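PDB 2AH5: COG0546: Predicted phosphatases, which is of unknown function but is probably a phosphatase of the haloacid dehalogenase-like family, hydrolysing phosphate esters. Local coordinates for residues Tyr75-Leu85 against Ser111-Ile122; Pro87-Leu96 against Pro202-Gln210. One frame throughout, in Å; residues are numbered along the deposited sequence.

Contact 1. Residues Tyr75-Leu85 against Ser111-Ile122; sequences YKAKGIYEAQL and STAQDMAKNLEI
Tyr-75, Lys-76, Ile-80 and Tyr-81 face Thr-112, Met-116 and Asn-119 across the cleft between what is, by its topology, the helical cap and the Rossmann-like core of a haloacid dehalogenase fold. The segment axes of helices 75-79 and 111-119 lie 12.0 Å apart, so long side chains and two waters span the gap. The chain of Lys-76 bends twice on its way across, and NZ donates to Thr-112 OG1 at 3.0 Å; the Asp-115 carboxylate lies beyond salt-bridge distance, though its charge may still attract NZ. Thr-112 turns its hydroxyl beside its own backbone N (chi1 -52°), which leaves CG2 to meet Ile-80 CD1 at 3.6 Å. Deeper in, the selenomethionine Met-116 curls at its last torsion (-40°) and brings CE to the edge of the Tyr-75 ring, 3.4 Å from OH, while CE also touches Ile-80 CG1. That tyrosine hydroxyl is hydrogen-bonded to Lys-108. On the outer side, Asn-119 ND2 comes obliquely to within 3.3 Å of Tyr-81 CE2, ring and amide planes 27° apart. The same ND2 donates to both waters; one passes a hydrogen bond to Ile-80 O, the other is bonded to Tyr-81 OH. Where a Schellman motif ends helix 110-119, the Leu-85 side chain slides past Leu-120 and Ile-122 in the opposite direction, its CD1 3.6 Å from Ile-122 CG2. Val-16, on the strand paired with 84-85, touches Ala-83, Leu-85, Met-116 and Leu-120; helix 89-97 borders the Leu-85 end, and Ala-117 packs on Ile-129 of strand 128-132.

Contact 2. Residues Pro87-Leu96 against Pro202-Gln210; sequences PQIIDLLEEL and PLEVLAYFQ
The Phe-209 ring takes Leu-96 CD2 over one face, a CH-pi contact 4.2 Å from the ring centroid and 28° off the normal. Its opposite face carries Tyr-208 CD2, set toward the rim, and Val-205 CG1 sits in plane at the edge; the ring also meets Tyr-100 edge-to-face. At the other end, the Asp-91 and Leu-203 side chains cross at about a right angle, both leucine methyls lying against Asp-91 OD2. Between these ends Leu-92 fills the seam. With its CG opposite the backbone N (chi1 174°), CD1 meets Leu-206 CD2 at 3.8 Å, Val-205 CB at 3.9 Å and Pro-202 O at 3.6 Å. This is side-by-side packing of helix 89-97 and the short, weakly bonded C-terminal helix around 204-208 on one side of the parallel Rossmann-like sheet, their segment axes 19° apart in direction. Leu-96 and Phe-209 reach Ile-7 of the central strand 6-9, while Val-205 rests on Ile-160. Leu-206 CD2 bears on Leu-96 CG and, 3.8 Å away, on Glu-95 CB. At the start of helix 89-97, Pro-202 CG lies 3.3 Å from Pro-87 O and 4.0 Å from Ile-89 CD1, the latter side chains roughly perpendicular.

Contacts 1 and 2 have centres about 21 Å apart, yet they touch where strand 84-85 leads on along the chain into helix 89-97. Leu-85 CD1 packs on Ile-90 CG1 at 3.6 Å, and Ile-122 CG2 reaches Ile-90 CD1 at 3.7 Å and Leu-93 CD1 at 3.9 Å. Helix 89-97 thus bears on contact 1 with Ile-90 and Leu-93 and on segment 202-210 with Leu-92 and Leu-96. The active site probably lies at the DxDxT loop (Asp-10, Asp-12, Thr-14) at the end of strand 6-9. Met-116 of contact 1 touches that loop at Leu-11, whereas from contact 2 Ile-89 comes near it without touching.

Contact 1. Residues Tyr75-Leu85 against Ser111-Ile122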
loop_
_atom_site.group_PDB
_atom_site.type_symbol
_atom_site.label_atom_id
_atom_site.label_comp_id
_atom_site.label_asym_id
_atom_site.label_seq_id
_atom_site.Cartn_x
_atom_site.Cartn_y
_atom_site.Cartn_z
ATOM N N TYR A 75 -11.855 7.411 -9.368
ATOM C CA TYR A 75 -11.045 6.233 -9.023
ATOM C C TYR A 75 -11.815 4.910 -9.100
ATOM O O TYR A 75 -11.325 3.919 -9.669
ATOM C CB TYR A 75 -10.354 6.397 -7.663
ATOM C CG TYR A 75 -9.219 5.413 -7.558
ATOM C CD1 TYR A 75 -8.008 5.667 -8.194
ATOM C CD2 TYR A 75 -9.382 4.206 -6.890
ATOM C CE1 TYR A 75 -6.962 4.744 -8.167
ATOM C CE2 TYR A 75 -8.337 3.256 -6.859
ATOM C CZ TYR A 75 -7.130 3.555 -7.497
ATOM O OH TYR A 75 -6.093 2.654 -7.461
ATOM N N LYS A 76 -13.017 4.894 -8.529
ATOM C CA LYS A 76 -13.851 3.679 -8.518
ATOM C C LYS A 76 -14.236 3.198 -9.916
ATOM O O LYS A 76 -14.196 1.989 -10.208
ATOM C CB LYS A 76 -15.104 3.895 -7.645
ATOM C CG LYS A 76 -14.799 3.983 -6.145
ATOM C CD LYS A 76 -14.287 2.627 -5.579
ATOM C CE LYS A 76 -15.313 1.940 -4.682
ATOM N NZ LYS A 76 -14.822 0.604 -4.220
ATOM N N ALA A 77 -14.574 4.135 -10.789
ATOM C CA ALA A 77 -15.043 3.823 -12.139
ATOM C C ALA A 77 -13.929 3.651 -13.164
ATOM O O ALA A 77 -14.106 2.930 -14.148
ATOM C CB ALA A 77 -16.034 4.902 -12.623
ATOM N N LYS A 78 -12.784 4.305 -12.936
ATOM C CA LYS A 78 -11.746 4.409 -13.963
ATOM C C LYS A 78 -10.332 4.182 -13.420
ATOM O O LYS A 78 -9.571 3.397 -13.986
ATOM C CB LYS A 78 -11.799 5.772 -14.676
ATOM C CG LYS A 78 -12.854 5.881 -15.785
ATOM C CD LYS A 78 -12.827 7.242 -16.565
ATOM C CE LYS A 78 -11.480 7.532 -17.248
ATOM N NZ LYS A 78 -11.162 6.577 -18.355
ATOM N N GLY A 79 -9.989 4.886 -12.342
ATOM C CA GLY A 79 -8.592 4.920 -11.841
ATOM C C GLY A 79 -8.091 3.558 -11.407
ATOM O O GLY A 79 -6.916 3.223 -11.586
ATOM N N ILE A 80 -8.992 2.786 -10.815
ATOM C CA ILE A 80 -8.673 1.479 -10.253
ATOM C C ILE A 80 -8.124 0.517 -11.325
ATOM O O ILE A 80 -7.309 -0.358 -11.005
ATOM C CB ILE A 80 -9.915 0.870 -9.532
ATOM C CG1 ILE A 80 -9.486 -0.310 -8.635
ATOM C CG2 ILE A 80 -11.031 0.553 -10.557
ATOM C CD1 ILE A 80 -10.570 -0.836 -7.689
ATOM N N TYR A 81 -8.591 0.681 -12.570
ATOM C CA TYR A 81 -8.170 -0.140 -13.735
ATOM C C TYR A 81 -6.908 0.367 -14.414
ATOM O O TYR A 81 -6.310 -0.324 -15.259
ATOM C CB TYR A 81 -9.304 -0.212 -14.778
ATOM C CG TYR A 81 -10.586 -0.675 -14.197
ATOM C CD1 TYR A 81 -11.662 0.201 -14.034
ATOM C CD2 TYR A 81 -10.725 -1.995 -13.741
ATOM C CE1 TYR A 81 -12.844 -0.235 -13.465
ATOM C CE2 TYR A 81 -11.897 -2.430 -13.166
ATOM C CZ TYR A 81 -12.947 -1.559 -13.030
ATOM O OH TYR A 81 -14.094 -2.026 -12.468
ATOM N N GLU A 82 -6.527 1.590 -14.085
ATOM C CA GLU A 82 -5.302 2.179 -14.603
ATOM C C GLU A 82 -4.172 1.840 -13.633
ATOM O O GLU A 82 -3.642 2.707 -12.906
ATOM C CB GLU A 82 -5.481 3.687 -14.783
ATOM C CG GLU A 82 -6.661 3.977 -15.735
ATOM C CD GLU A 82 -6.916 5.446 -15.972
ATOM O OE1 GLU A 82 -6.972 6.227 -14.999
ATOM O OE2 GLU A 82 -7.069 5.814 -17.160
ATOM N N ALA A 83 -3.819 0.554 -13.659
ATOM C CA ALA A 83 -2.911 -0.053 -12.698
ATOM C C ALA A 83 -2.370 -1.350 -13.304
ATOM O O ALA A 83 -3.010 -1.950 -14.176
ATOM C CB ALA A 83 -3.638 -0.333 -11.405
ATOM N N GLN A 84 -1.185 -1.752 -12.859
ATOM C CA GLN A 84 -0.515 -2.925 -13.382
ATOM C C GLN A 84 0.462 -3.425 -12.316
ATOM O O GLN A 84 0.997 -2.633 -11.524
ATOM C CB GLN A 84 0.203 -2.578 -14.688
ATOM C CG GLN A 84 1.397 -1.640 -14.525
ATOM C CD GLN A 84 1.904 -1.073 -15.857
ATOM O OE1 GLN A 84 1.200 -0.298 -16.536
ATOM N NE2 GLN A 84 3.124 -1.438 -16.224
ATOM N N LEU A 85 0.697 -4.732 -12.267
ATOM C CA LEU A 85 1.692 -5.246 -11.330
ATOM C C LEU A 85 3.061 -4.682 -11.652
ATOM O O LEU A 85 3.384 -4.447 -12.825
ATOM C CB LEU A 85 1.757 -6.771 -11.387
ATOM C CG LEU A 85 0.465 -7.500 -11.022
ATOM C CD1 LEU A 85 0.692 -9.004 -11.149
ATOM C CD2 LEU A 85 -0.003 -7.167 -9.613
ATOM N N SER A 111 -12.839 -3.476 0.289
ATOM C CA SER A 111 -13.502 -3.906 -0.943
ATOM C C SER A 111 -12.752 -3.469 -2.203
ATOM O O SER A 111 -12.648 -4.256 -3.155
ATOM C CB SER A 111 -14.951 -3.419 -0.980
ATOM O OG SER A 111 -14.985 -2.013 -0.936
ATOM N N THR A 112 -12.204 -2.252 -2.182
ATOM C CA THR A 112 -11.353 -1.753 -3.273
ATOM C C THR A 112 -10.085 -2.628 -3.435
ATOM O O THR A 112 -9.724 -3.014 -4.556
ATOM C CB THR A 112 -10.967 -0.249 -3.081
ATOM O OG1 THR A 112 -12.150 0.546 -2.865
ATOM C CG2 THR A 112 -10.279 0.295 -4.311
ATOM N N ALA A 113 -9.439 -2.966 -2.319
ATOM C CA ALA A 113 -8.254 -3.831 -2.334
ATOM C C ALA A 113 -8.574 -5.220 -2.883
ATOM O O ALA A 113 -7.818 -5.784 -3.706
ATOM C CB ALA A 113 -7.644 -3.923 -0.925
ATOM N N GLN A 114 -9.708 -5.770 -2.451
ATOM C CA GLN A 114 -10.144 -7.045 -2.963
ATOM C C GLN A 114 -10.403 -6.983 -4.455
ATOM O O GLN A 114 -9.929 -7.855 -5.165
ATOM C CB GLN A 114 -11.346 -7.590 -2.183
ATOM C CG GLN A 114 -10.944 -7.873 -0.741
ATOM C CD GLN A 114 -11.389 -9.207 -0.196
ATOM O OE1 GLN A 114 -11.400 -9.411 1.027
ATOM N NE2 GLN A 114 -11.737 -10.129 -1.081
ATOM N N ASP A 115 -11.081 -5.935 -4.919
ATOM C CA ASP A 115 -11.357 -5.736 -6.337
ATOM C C ASP A 115 -10.076 -5.639 -7.150
ATOM O O ASP A 115 -9.937 -6.311 -8.194
ATOM C CB ASP A 115 -12.200 -4.476 -6.571
ATOM C CG ASP A 115 -13.654 -4.640 -6.147
ATOM O OD1 ASP A 115 -14.127 -5.791 -5.940
ATOM O OD2 ASP A 115 -14.323 -3.585 -6.021
HETATM N N MSE A 116 -9.150 -4.796 -6.694
HETATM C CA MSE A 116 -7.859 -4.631 -7.377
HETATM C C MSE A 116 -7.072 -5.954 -7.445
HETATM O O MSE A 116 -6.608 -6.363 -8.522
HETATM C CB MSE A 116 -7.027 -3.537 -6.700
HETATM C CG MSE A 116 -5.592 -3.391 -7.242
HETATM SE SE MSE A 116 -4.722 -1.776 -6.500
HETATM C CE MSE A 116 -6.360 -0.602 -6.635
ATOM N N ALA A 117 -6.933 -6.639 -6.312
ATOM C CA ALA A 117 -6.222 -7.919 -6.338
ATOM C C ALA A 117 -6.859 -8.906 -7.321
ATOM O O ALA A 117 -6.142 -9.571 -8.065
ATOM C CB ALA A 117 -6.107 -8.528 -4.945
ATOM N N LYS A 118 -8.197 -9.007 -7.335
ATOM C CA LYS A 118 -8.861 -9.892 -8.318
ATOM C C LYS A 118 -8.629 -9.435 -9.770
ATOM O O LYS A 118 -8.315 -10.260 -10.644
ATOM C CB LYS A 118 -10.358 -10.039 -8.012
ATOM C CG LYS A 118 -10.969 -11.310 -8.563
ATOM C CD LYS A 118 -12.063 -11.875 -7.631
ATOM C CE LYS A 118 -12.009 -13.418 -7.598
ATOM N NZ LYS A 118 -12.801 -14.078 -6.486
ATOM N N ASN A 119 -8.758 -8.130 -10.021
ATOM C CA ASN A 119 -8.509 -7.562 -11.357
ATOM C C ASN A 119 -7.111 -7.870 -11.933
ATOM O O ASN A 119 -6.961 -8.133 -13.131
ATOM C CB ASN A 119 -8.719 -6.039 -11.337
ATOM C CG ASN A 119 -10.177 -5.641 -11.130
ATOM O OD1 ASN A 119 -11.085 -6.493 -11.131
ATOM N ND2 ASN A 119 -10.409 -4.341 -10.933
ATOM N N LEU A 120 -6.102 -7.840 -11.074
ATOM C CA LEU A 120 -4.715 -8.008 -11.495
ATOM C C LEU A 120 -4.228 -9.436 -11.341
ATOM O O LEU A 120 -3.042 -9.727 -11.578
ATOM C CB LEU A 120 -3.814 -7.022 -10.754
ATOM C CG LEU A 120 -4.086 -5.564 -11.161
ATOM C CD1 LEU A 120 -3.340 -4.621 -10.242
ATOM C CD2 LEU A 120 -3.761 -5.237 -12.637
ATOM N N GLU A 121 -5.176 -10.311 -10.999
ATOM C CA GLU A 121 -4.976 -11.778 -10.959
ATOM C C GLU A 121 -4.051 -12.261 -9.839
ATOM O O GLU A 121 -3.407 -13.304 -9.975
ATOM C CB GLU A 121 -4.499 -12.264 -12.348
ATOM C CG GLU A 121 -5.430 -11.734 -13.430
ATOM C CD GLU A 121 -5.292 -12.404 -14.784
ATOM O OE1 GLU A 121 -4.263 -13.058 -15.054
ATOM O OE2 GLU A 121 -6.238 -12.237 -15.576
ATOM N N ILE A 122 -4.021 -11.521 -8.726
ATOM C CA ILE A 122 -3.141 -11.867 -7.592
ATOM C C ILE A 122 -3.919 -12.233 -6.316
ATOM O O ILE A 122 -3.322 -12.693 -5.341
ATOM C CB ILE A 122 -2.064 -10.782 -7.301
ATOM C CG1 ILE A 122 -2.680 -9.429 -6.883
ATOM C CG2 ILE A 122 -1.086 -10.653 -8.520
ATOM C CD1 ILE A 122 -1.666 -8.490 -6.182
HETATM O O HOH W 1 -7.444 -3.116 -11.049
HETATM O O HOH W 2 -13.181 -3.108 -10.146
#

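Contact 2. Residues Pro87-Leu96 against Pro202-Gln210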
loop_
_atom_site.group_PDB
_atom_site.type_symbol
_atom_site.label_atom_id
_atom_site.label_comp_id
_atom_site.label_asym_id
_atom_site.label_seq_id
_atom_site.Cartn_x
_atom_site.Cartn_y
_atom_site.Cartn_z
ATOM N N PRO A 87 7.082 -5.219 -12.212
ATOM C CA PRO A 87 7.765 -6.381 -12.818
ATOM C C PRO A 87 8.148 -7.437 -11.774
ATOM O O PRO A 87 8.450 -7.060 -10.659
ATOM C CB PRO A 87 9.017 -5.754 -13.416
ATOM C CG PRO A 87 8.608 -4.302 -13.705
ATOM C CD PRO A 87 7.744 -3.935 -12.534
ATOM N N GLN A 88 8.109 -8.731 -12.122
ATOM C CA GLN A 88 8.545 -9.827 -11.225
ATOM C C GLN A 88 7.666 -10.066 -9.963
ATOM O O GLN A 88 7.977 -10.923 -9.106
ATOM C CB GLN A 88 10.024 -9.624 -10.813
ATOM C CG GLN A 88 11.016 -9.476 -11.970
ATOM C CD GLN A 88 10.946 -10.627 -12.958
ATOM O OE1 GLN A 88 10.551 -10.445 -14.114
ATOM N NE2 GLN A 88 11.300 -11.819 -12.500
ATOM N N ILE A 89 6.569 -9.323 -9.825
ATOM C CA ILE A 89 5.708 -9.522 -8.651
ATOM C C ILE A 89 5.054 -10.912 -8.627
ATOM O O ILE A 89 5.012 -11.558 -7.580
ATOM C CB ILE A 89 4.631 -8.393 -8.487
ATOM C CG1 ILE A 89 5.291 -7.074 -8.087
ATOM C CG2 ILE A 89 3.588 -8.791 -7.434
ATOM C CD1 ILE A 89 6.060 -7.078 -6.698
ATOM N N ILE A 90 4.541 -11.373 -9.770
ATOM C CA ILE A 90 3.988 -12.739 -9.854
ATOM C C ILE A 90 5.036 -13.767 -9.406
ATOM O O ILE A 90 4.726 -14.652 -8.600
ATOM C CB ILE A 90 3.423 -13.099 -11.264
ATOM C CG1 ILE A 90 2.205 -12.229 -11.625
ATOM C CG2 ILE A 90 3.005 -14.573 -11.325
ATOM C CD1 ILE A 90 0.931 -12.595 -10.869
ATOM N N ASP A 91 6.265 -13.642 -9.926
ATOM C CA ASP A 91 7.381 -14.525 -9.503
ATOM C C ASP A 91 7.571 -14.516 -7.980
ATOM O O ASP A 91 7.672 -15.580 -7.351
ATOM C CB ASP A 91 8.685 -14.164 -10.206
ATOM C CG ASP A 91 9.700 -15.319 -10.205
ATOM O OD1 ASP A 91 9.281 -16.513 -10.036
ATOM O OD2 ASP A 91 10.900 -15.009 -10.386
ATOM N N LEU A 92 7.616 -13.326 -7.398
ATOM C CA LEU A 92 7.832 -13.178 -5.952
ATOM C C LEU A 92 6.715 -13.851 -5.178
ATOM O O LEU A 92 6.958 -14.587 -4.207
ATOM C CB LEU A 92 7.862 -11.685 -5.580
ATOM C CG LEU A 92 7.932 -11.407 -4.083
ATOM C CD1 LEU A 92 9.225 -11.970 -3.478
ATOM C CD2 LEU A 92 7.822 -9.898 -3.886
ATOM N N LEU A 93 5.477 -13.574 -5.581
ATOM C CA LEU A 93 4.334 -14.198 -4.901
ATOM C C LEU A 93 4.282 -15.732 -5.012
ATOM O O LEU A 93 4.051 -16.408 -4.012
ATOM C CB LEU A 93 3.028 -13.600 -5.408
ATOM C CG LEU A 93 2.854 -12.116 -5.099
ATOM C CD1 LEU A 93 1.556 -11.605 -5.775
ATOM C CD2 LEU A 93 2.854 -11.891 -3.567
ATOM N N GLU A 94 4.472 -16.265 -6.214
ATOM C CA GLU A 94 4.503 -17.728 -6.418
ATOM C C GLU A 94 5.539 -18.346 -5.487
ATOM O O GLU A 94 5.273 -19.337 -4.800
ATOM C CB GLU A 94 4.860 -18.079 -7.880
ATOM C CG GLU A 94 3.856 -17.723 -8.933
ATOM C CD GLU A 94 4.389 -17.977 -10.355
ATOM O OE1 GLU A 94 5.486 -17.447 -10.717
ATOM O OE2 GLU A 94 3.690 -18.679 -11.133
ATOM N N GLU A 95 6.720 -17.732 -5.419
ATOM C CA GLU A 95 7.796 -18.264 -4.591
ATOM C C GLU A 95 7.493 -18.191 -3.097
ATOM O O GLU A 95 7.598 -19.200 -2.400
ATOM C CB GLU A 95 9.112 -17.553 -4.916
ATOM C CG GLU A 95 9.691 -17.940 -6.280
ATOM C CD GLU A 95 9.942 -19.447 -6.377
ATOM O OE1 GLU A 95 10.712 -19.963 -5.541
ATOM O OE2 GLU A 95 9.350 -20.105 -7.261
ATOM N N LEU A 96 7.079 -17.023 -2.607
ATOM C CA LEU A 96 6.794 -16.877 -1.164
ATOM C C LEU A 96 5.564 -17.683 -0.735
ATOM O O LEU A 96 5.612 -18.346 0.298
ATOM C CB LEU A 96 6.635 -15.405 -0.759
ATOM C CG LEU A 96 7.902 -14.562 -0.659
ATOM C CD1 LEU A 96 7.529 -13.081 -0.439
ATOM C CD2 LEU A 96 8.825 -15.023 0.465
ATOM N N PRO A 202 12.037 -6.951 -6.716
ATOM C CA PRO A 202 11.236 -7.995 -6.063
ATOM C C PRO A 202 11.991 -9.257 -5.676
ATOM O O PRO A 202 11.805 -9.720 -4.559
ATOM C CB PRO A 202 10.137 -8.285 -7.092
ATOM C CG PRO A 202 9.934 -6.915 -7.731
ATOM C CD PRO A 202 11.354 -6.442 -7.922
ATOM N N LEU A 203 12.840 -9.816 -6.549
ATOM C CA LEU A 203 13.495 -11.106 -6.210
ATOM C C LEU A 203 14.577 -11.003 -5.131
ATOM O O LEU A 203 14.928 -12.005 -4.450
ATOM C CB LEU A 203 13.956 -11.900 -7.455
ATOM C CG LEU A 203 12.876 -12.210 -8.506
ATOM C CD1 LEU A 203 13.436 -13.137 -9.601
ATOM C CD2 LEU A 203 11.605 -12.806 -7.907
ATOM N N GLU A 204 15.028 -9.777 -4.876
ATOM C CA GLU A 204 15.923 -9.535 -3.752
ATOM C C GLU A 204 15.214 -9.851 -2.376
ATOM O O GLU A 204 15.847 -10.231 -1.391
ATOM C CB GLU A 204 16.358 -8.093 -3.830
ATOM C CG GLU A 204 17.514 -7.750 -2.976
ATOM C CD GLU A 204 17.920 -6.297 -3.154
ATOM O OE1 GLU A 204 17.301 -5.572 -3.985
ATOM O OE2 GLU A 204 18.851 -5.906 -2.437
ATOM N N VAL A 205 13.888 -9.736 -2.366
ATOM C CA VAL A 205 13.087 -9.984 -1.154
ATOM C C VAL A 205 13.292 -11.417 -0.660
ATOM O O VAL A 205 13.281 -11.706 0.534
ATOM C CB VAL A 205 11.585 -9.734 -1.415
ATOM C CG1 VAL A 205 10.751 -10.204 -0.229
ATOM C CG2 VAL A 205 11.306 -8.237 -1.656
ATOM N N LEU A 206 13.482 -12.320 -1.611
ATOM C CA LEU A 206 13.452 -13.754 -1.347
ATOM C C LEU A 206 14.609 -14.187 -0.476
ATOM O O LEU A 206 14.460 -15.080 0.340
ATOM C CB LEU A 206 13.497 -14.506 -2.669
ATOM C CG LEU A 206 12.214 -14.405 -3.462
ATOM C CD1 LEU A 206 12.471 -14.982 -4.854
ATOM C CD2 LEU A 206 11.076 -15.166 -2.747
ATOM N N ALA A 207 15.752 -13.524 -0.651
ATOM C CA ALA A 207 16.985 -13.834 0.080
ATOM C C ALA A 207 16.832 -13.692 1.591
ATOM O O ALA A 207 17.484 -14.408 2.358
ATOM C CB ALA A 207 18.138 -12.944 -0.428
ATOM N N TYR A 208 15.964 -12.773 2.036
ATOM C CA TYR A 208 15.745 -12.607 3.459
ATOM C C TYR A 208 15.229 -13.879 4.085
ATOM O O TYR A 208 15.611 -14.211 5.203
ATOM C CB TYR A 208 14.793 -11.445 3.783
ATOM C CG TYR A 208 14.732 -11.116 5.263
ATOM C CD1 TYR A 208 15.886 -10.742 5.961
ATOM C CD2 TYR A 208 13.529 -11.195 5.972
ATOM C CE1 TYR A 208 15.840 -10.428 7.314
ATOM C CE2 TYR A 208 13.468 -10.894 7.339
ATOM C CZ TYR A 208 14.630 -10.511 8.001
ATOM O OH TYR A 208 14.614 -10.192 9.345
ATOM N N PHE A 209 14.377 -14.587 3.345
ATOM C CA PHE A 209 13.759 -15.803 3.821
ATOM C C PHE A 209 14.588 -17.065 3.495
ATOM O O PHE A 209 14.091 -18.182 3.605
ATOM C CB PHE A 209 12.316 -15.870 3.288
ATOM C CG PHE A 209 11.523 -14.625 3.580
ATOM C CD1 PHE A 209 10.804 -14.503 4.772
ATOM C CD2 PHE A 209 11.532 -13.545 2.686
ATOM C CE1 PHE A 209 10.076 -13.339 5.062
ATOM C CE2 PHE A 209 10.804 -12.366 2.973
ATOM C CZ PHE A 209 10.085 -12.265 4.177
ATOM N N GLN A 210 15.848 -16.879 3.094
ATOM C CA GLN A 210 16.808 -17.995 3.005
ATOM C C GLN A 210 18.010 -17.754 3.923
ATOM O O GLN A 210 18.599 -16.659 3.928
ATOM C CB GLN A 210 17.279 -18.225 1.565
ATOM C CG GLN A 210 16.165 -18.569 0.578
ATOM C CD GLN A 210 15.519 -19.927 0.823
ATOM O OE1 GLN A 210 14.295 -20.065 0.713
ATOM N NE2 GLN A 210 16.332 -20.935 1.150
#